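Long-range contact in uncharacterized conserved protein (Sinorhizobium meliloti, PDB 4EZB), which is of unknown function but may act as an oxidoreductase, combining a probably Rossmann-type dinucleotide-binding domain with a helical C-terminal region: residues Ala49-Pro61 with Ala71-Ala83. Residues are numbered along the deposited sequence; the frame is centred on the assembly and turned at random.
Sequences ARLAAYDLRFNDP and AAELGVEPLDDVA
Ala53 lies between Glu77 and Leu79 of the neighbouring strand, giving its N to Glu77 O at 2.8 Å and taking Leu79 N on its own O at 2.9 Å. This is the parallel pairing of a beta-alpha-beta unit, strand 50-54, helix 64-73 and strand 77-79, at the edge of what is probably a Rossmann-type dinucleotide-binding fold. A weak third bond runs from Glu77 N to Leu51 O. On the sheet face carrying Ala52 and Leu79, the CB of the first meets CD1 of the second. On the face carrying Ala53, where Leu51 and Val76 also touch helix 34-44, Val76 has CG1 anti to its backbone N (chi1 176°), which lays that methyl against Ala53 CB at 3.8 Å and leaves CG2 for Leu51 CD1.

Beyond the strand end, the side chains of Phe58 and Pro78 cross at about a right angle. Pro78 CB sits over the ring centre, 3.6 Å from the Phe58 centroid, a CH-pi contact, while Ala71 CB of the connecting helix meets the edge at CZ. A leucine in place of Phe58 would probably lose the flat face under Pro78 and open a gap beside Ala71. With CG anti to the backbone N (chi1 172°), the Tyr54 ring is brought against the backbone of residues 80-82: Val82 N lies over one face, near the rim, and Asp80 O at its edge.

Further out, the 3-10 turn bearing Phe58 is fixed by Asp55, whose carboxylate accepts Arg57 N in an Asx turn and is gripped side-on by NE and NH2 of Arg57; Phe32 N also bonds to Asp55 OD1. Asn59, next in the chain after Phe58, donates from ND2 within its amide plane to Asp80 O at 3.1 Å, with an N-H...O angle of 158°.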
loop_
_atom_site.group_PDB
_atom_site.type_symbol
_atom_site.label_atom_id
_atom_site.label_comp_id
_atom_site.label_asym_id
_atom_site.label_seq_id
_atom_site.Cartn_x
_atom_site.Cartn_y
_atom_site.Cartn_z
ATOM N N ALA A 49 -5.902 -43.590 3.439
ATOM C CA ALA A 49 -4.527 -44.048 3.349
ATOM C C ALA A 49 -4.097 -44.626 4.690
ATOM O O ALA A 49 -4.595 -44.198 5.734
ATOM C CB ALA A 49 -3.622 -42.890 2.953
ATOM N N ARG A 50 -3.204 -45.616 4.660
ATOM C CA ARG A 50 -2.481 -46.008 5.863
ATOM C C ARG A 50 -1.762 -44.769 6.421
ATOM O O ARG A 50 -0.861 -44.220 5.779
ATOM C CB ARG A 50 -1.465 -47.113 5.555
ATOM C CG ARG A 50 -1.921 -48.523 5.907
ATOM C CD ARG A 50 -2.823 -49.118 4.834
ATOM N NE ARG A 50 -3.274 -50.471 5.169
ATOM C CZ ARG A 50 -3.959 -51.264 4.346
ATOM N NH1 ARG A 50 -4.281 -50.851 3.126
ATOM N NH2 ARG A 50 -4.324 -52.476 4.742
ATOM N N LEU A 51 -2.191 -44.312 7.595
ATOM C CA LEU A 51 -1.567 -43.189 8.273
ATOM C C LEU A 51 -0.572 -43.676 9.317
ATOM O O LEU A 51 -0.728 -44.764 9.863
ATOM C CB LEU A 51 -2.635 -42.288 8.913
ATOM C CG LEU A 51 -3.683 -41.630 7.989
ATOM C CD1 LEU A 51 -4.699 -40.791 8.751
ATOM C CD2 LEU A 51 -3.019 -40.762 6.922
ATOM N N ALA A 52 0.461 -42.872 9.567
ATOM C CA ALA A 52 1.421 -43.077 10.668
ATOM C C ALA A 52 1.911 -41.714 11.120
ATOM O O ALA A 52 1.721 -40.718 10.414
ATOM C CB ALA A 52 2.594 -43.951 10.242
ATOM N N ALA A 53 2.511 -41.652 12.303
ATOM C CA ALA A 53 3.090 -40.402 12.770
ATOM C C ALA A 53 4.305 -40.641 13.664
ATOM O O ALA A 53 4.255 -41.472 14.585
ATOM C CB ALA A 53 2.055 -39.569 13.494
ATOM N N TYR A 54 5.404 -39.938 13.376
ATOM C CA TYR A 54 6.503 -39.872 14.330
ATOM C C TYR A 54 6.419 -38.565 15.126
ATOM O O TYR A 54 6.219 -37.475 14.560
ATOM C CB TYR A 54 7.893 -40.070 13.709
ATOM C CG TYR A 54 8.994 -39.797 14.722
ATOM C CD1 TYR A 54 9.314 -40.732 15.718
ATOM C CD2 TYR A 54 9.672 -38.576 14.728
ATOM C CE1 TYR A 54 10.300 -40.462 16.664
ATOM C CE2 TYR A 54 10.652 -38.300 15.670
ATOM C CZ TYR A 54 10.962 -39.241 16.624
ATOM O OH TYR A 54 11.938 -38.941 17.536
ATOM N N ASP A 55 6.536 -38.701 16.443
ATOM C CA ASP A 55 6.572 -37.566 17.354
ATOM C C ASP A 55 7.523 -37.952 18.492
ATOM O O ASP A 55 7.566 -39.112 18.904
ATOM C CB ASP A 55 5.163 -37.262 17.874
ATOM C CG ASP A 55 5.033 -35.878 18.478
ATOM O OD1 ASP A 55 4.227 -35.093 17.943
ATOM O OD2 ASP A 55 5.692 -35.569 19.497
ATOM N N LEU A 56 8.312 -36.986 18.962
ATOM C CA LEU A 56 9.240 -37.214 20.076
ATOM C C LEU A 56 8.479 -37.566 21.347
ATOM O O LEU A 56 8.983 -38.314 22.188
ATOM C CB LEU A 56 10.105 -35.972 20.327
ATOM C CG LEU A 56 11.153 -35.539 19.291
ATOM C CD1 LEU A 56 11.475 -34.052 19.446
ATOM C CD2 LEU A 56 12.424 -36.386 19.356
ATOM N N ARG A 57 7.269 -37.019 21.481
ATOM C CA ARG A 57 6.441 -37.249 22.656
ATOM C C ARG A 57 5.917 -38.685 22.758
ATOM O O ARG A 57 5.478 -39.109 23.836
ATOM C CB ARG A 57 5.274 -36.261 22.710
ATOM C CG ARG A 57 5.672 -34.804 22.823
ATOM C CD ARG A 57 4.448 -33.918 22.692
ATOM N NE ARG A 57 3.768 -34.100 21.403
ATOM C CZ ARG A 57 2.627 -33.495 21.058
ATOM N NH1 ARG A 57 2.030 -32.667 21.915
ATOM N NH2 ARG A 57 2.085 -33.713 19.849
ATOM N N PHE A 58 5.960 -39.431 21.655
ATOM C CA PHE A 58 5.621 -40.854 21.676
ATOM C C PHE A 58 6.584 -41.657 22.575
ATOM O O PHE A 58 6.279 -42.788 22.962
ATOM C CB PHE A 58 5.564 -41.448 20.256
ATOM C CG PHE A 58 4.271 -41.172 19.511
ATOM C CD1 PHE A 58 3.024 -41.374 20.116
ATOM C CD2 PHE A 58 4.298 -40.734 18.184
ATOM C CE1 PHE A 58 1.835 -41.117 19.422
ATOM C CE2 PHE A 58 3.116 -40.477 17.488
ATOM C CZ PHE A 58 1.883 -40.675 18.104
ATOM N N ASN A 59 7.718 -41.039 22.925
ATOM C CA ASN A 59 8.783 -41.648 23.739
ATOM C C ASN A 59 8.922 -41.061 25.148
ATOM O O ASN A 59 9.746 -41.517 25.941
ATOM C CB ASN A 59 10.131 -41.501 23.019
ATOM C CG ASN A 59 10.187 -42.285 21.726
ATOM O OD1 ASN A 59 9.856 -43.471 21.691
ATOM N ND2 ASN A 59 10.594 -41.624 20.654
ATOM N N ASP A 60 8.133 -40.029 25.432
ATOM C CA ASP A 60 8.150 -39.340 26.716
ATOM C C ASP A 60 7.115 -39.977 27.623
ATOM O O ASP A 60 5.932 -39.903 27.322
ATOM C CB ASP A 60 7.781 -37.874 26.497
ATOM C CG ASP A 60 7.961 -37.037 27.731
ATOM O OD1 ASP A 60 7.842 -37.545 28.865
ATOM O OD2 ASP A 60 8.237 -35.848 27.564
ATOM N N PRO A 61 7.541 -40.592 28.749
ATOM C CA PRO A 61 6.566 -41.250 29.634
ATOM C C PRO A 61 5.427 -40.324 30.095
ATOM O O PRO A 61 4.340 -40.801 30.435
ATOM C CB PRO A 61 7.420 -41.677 30.832
ATOM C CG PRO A 61 8.785 -41.856 30.263
ATOM C CD PRO A 61 8.924 -40.765 29.236
ATOM N N ALA A 71 -3.697 -40.859 18.824
ATOM C CA ALA A 71 -3.286 -41.472 17.571
ATOM C C ALA A 71 -4.229 -42.622 17.219
ATOM O O ALA A 71 -4.618 -42.785 16.058
ATOM C CB ALA A 71 -1.847 -41.955 17.656
ATOM N N ALA A 72 -4.603 -43.404 18.232
ATOM C CA ALA A 72 -5.535 -44.516 18.063
ATOM C C ALA A 72 -6.957 -44.018 17.751
ATOM O O ALA A 72 -7.653 -44.595 16.919
ATOM C CB ALA A 72 -5.522 -45.407 19.297
ATOM N N GLU A 73 -7.351 -42.921 18.397
ATOM C CA GLU A 73 -8.670 -42.323 18.215
ATOM C C GLU A 73 -8.868 -41.692 16.820
ATOM O O GLU A 73 -9.990 -41.698 16.290
ATOM C CB GLU A 73 -8.924 -41.285 19.300
ATOM C CG GLU A 73 -10.387 -40.934 19.466
ATOM C CD GLU A 73 -10.614 -39.443 19.592
ATOM O OE1 GLU A 73 -9.619 -38.685 19.547
ATOM O OE2 GLU A 73 -11.790 -39.032 19.729
ATOM N N LEU A 74 -7.790 -41.142 16.244
ATOM C CA LEU A 74 -7.812 -40.617 14.865
ATOM C C LEU A 74 -7.400 -41.687 13.848
ATOM O O LEU A 74 -7.383 -41.438 12.651
ATOM C CB LEU A 74 -6.955 -39.340 14.726
ATOM C CG LEU A 74 -7.281 -38.158 15.666
ATOM C CD1 LEU A 74 -6.216 -37.070 15.669
ATOM C CD2 LEU A 74 -8.648 -37.538 15.421
ATOM N N GLY A 75 -7.090 -42.883 14.337
ATOM C CA GLY A 75 -6.753 -44.018 13.480
ATOM C C GLY A 75 -5.415 -43.882 12.787
ATOM O O GLY A 75 -5.283 -44.255 11.613
ATOM N N VAL A 76 -4.433 -43.351 13.528
ATOM C CA VAL A 76 -3.050 -43.150 13.074
ATOM C C VAL A 76 -2.097 -44.053 13.874
ATOM O O VAL A 76 -2.222 -44.150 15.088
ATOM C CB VAL A 76 -2.629 -41.673 13.278
ATOM C CG1 VAL A 76 -1.166 -41.459 12.913
ATOM C CG2 VAL A 76 -3.517 -40.734 12.474
ATOM N N GLU A 77 -1.145 -44.703 13.209
ATOM C CA GLU A 77 -0.168 -45.511 13.923
ATOM C C GLU A 77 0.997 -44.676 14.465
ATOM O O GLU A 77 1.622 -43.899 13.727
ATOM C CB GLU A 77 0.382 -46.640 13.055
ATOM C CG GLU A 77 1.030 -47.734 13.898
ATOM C CD GLU A 77 2.175 -48.466 13.211
ATOM O OE1 GLU A 77 2.099 -48.707 11.986
ATOM O OE2 GLU A 77 3.155 -48.825 13.908
ATOM N N PRO A 78 1.295 -44.827 15.766
ATOM C CA PRO A 78 2.505 -44.213 16.317
ATOM C C PRO A 78 3.762 -44.946 15.856
ATOM O O PRO A 78 3.767 -46.158 15.747
ATOM C CB PRO A 78 2.315 -44.360 17.834
ATOM C CG PRO A 78 0.840 -44.546 18.021
ATOM C CD PRO A 78 0.418 -45.353 16.828
ATOM N N LEU A 79 4.804 -44.198 15.537
ATOM C CA LEU A 79 6.082 -44.778 15.196
ATOM C C LEU A 79 6.989 -44.458 16.369
ATOM O O LEU A 79 6.956 -43.341 16.875
ATOM C CB LEU A 79 6.627 -44.149 13.901
ATOM C CG LEU A 79 5.812 -44.350 12.610
ATOM C CD1 LEU A 79 6.135 -43.296 11.564
ATOM C CD2 LEU A 79 6.023 -45.754 12.052
ATOM N N ASP A 80 7.774 -45.437 16.811
ATOM C CA ASP A 80 8.699 -45.239 17.937
ATOM C C ASP A 80 9.917 -44.388 17.523
ATOM O O ASP A 80 10.502 -43.667 18.349
ATOM C CB ASP A 80 9.149 -46.595 18.508
ATOM C CG ASP A 80 9.768 -46.475 19.905
ATOM O OD1 ASP A 80 9.024 -46.190 20.872
ATOM O OD2 ASP A 80 10.997 -46.680 20.038
ATOM N N ASP A 81 10.262 -44.468 16.233
ATOM C CA ASP A 81 11.487 -43.894 15.678
ATOM C C ASP A 81 11.261 -43.220 14.312
ATOM O O ASP A 81 10.304 -43.554 13.575
ATOM C CB ASP A 81 12.548 -44.992 15.539
ATOM C CG ASP A 81 13.924 -44.436 15.238
ATOM O OD1 ASP A 81 14.376 -43.535 15.977
ATOM O OD2 ASP A 81 14.555 -44.888 14.260
ATOM N N VAL A 82 12.149 -42.286 13.971
ATOM C CA VAL A 82 12.113 -41.641 12.654
ATOM C C VAL A 82 12.270 -42.659 11.497
ATOM O O VAL A 82 11.709 -42.463 10.410
ATOM C CB VAL A 82 13.090 -40.437 12.547
ATOM C CG1 VAL A 82 14.555 -40.879 12.559
ATOM C CG2 VAL A 82 12.776 -39.616 11.305
ATOM N N ALA A 83 12.980 -43.761 11.757
ATOM C CA ALA A 83 13.218 -44.792 10.743
ATOM C C ALA A 83 11.965 -45.548 10.333
ATOM O O ALA A 83 11.965 -46.257 9.325
ATOM C CB ALA A 83 14.300 -45.752 11.191
#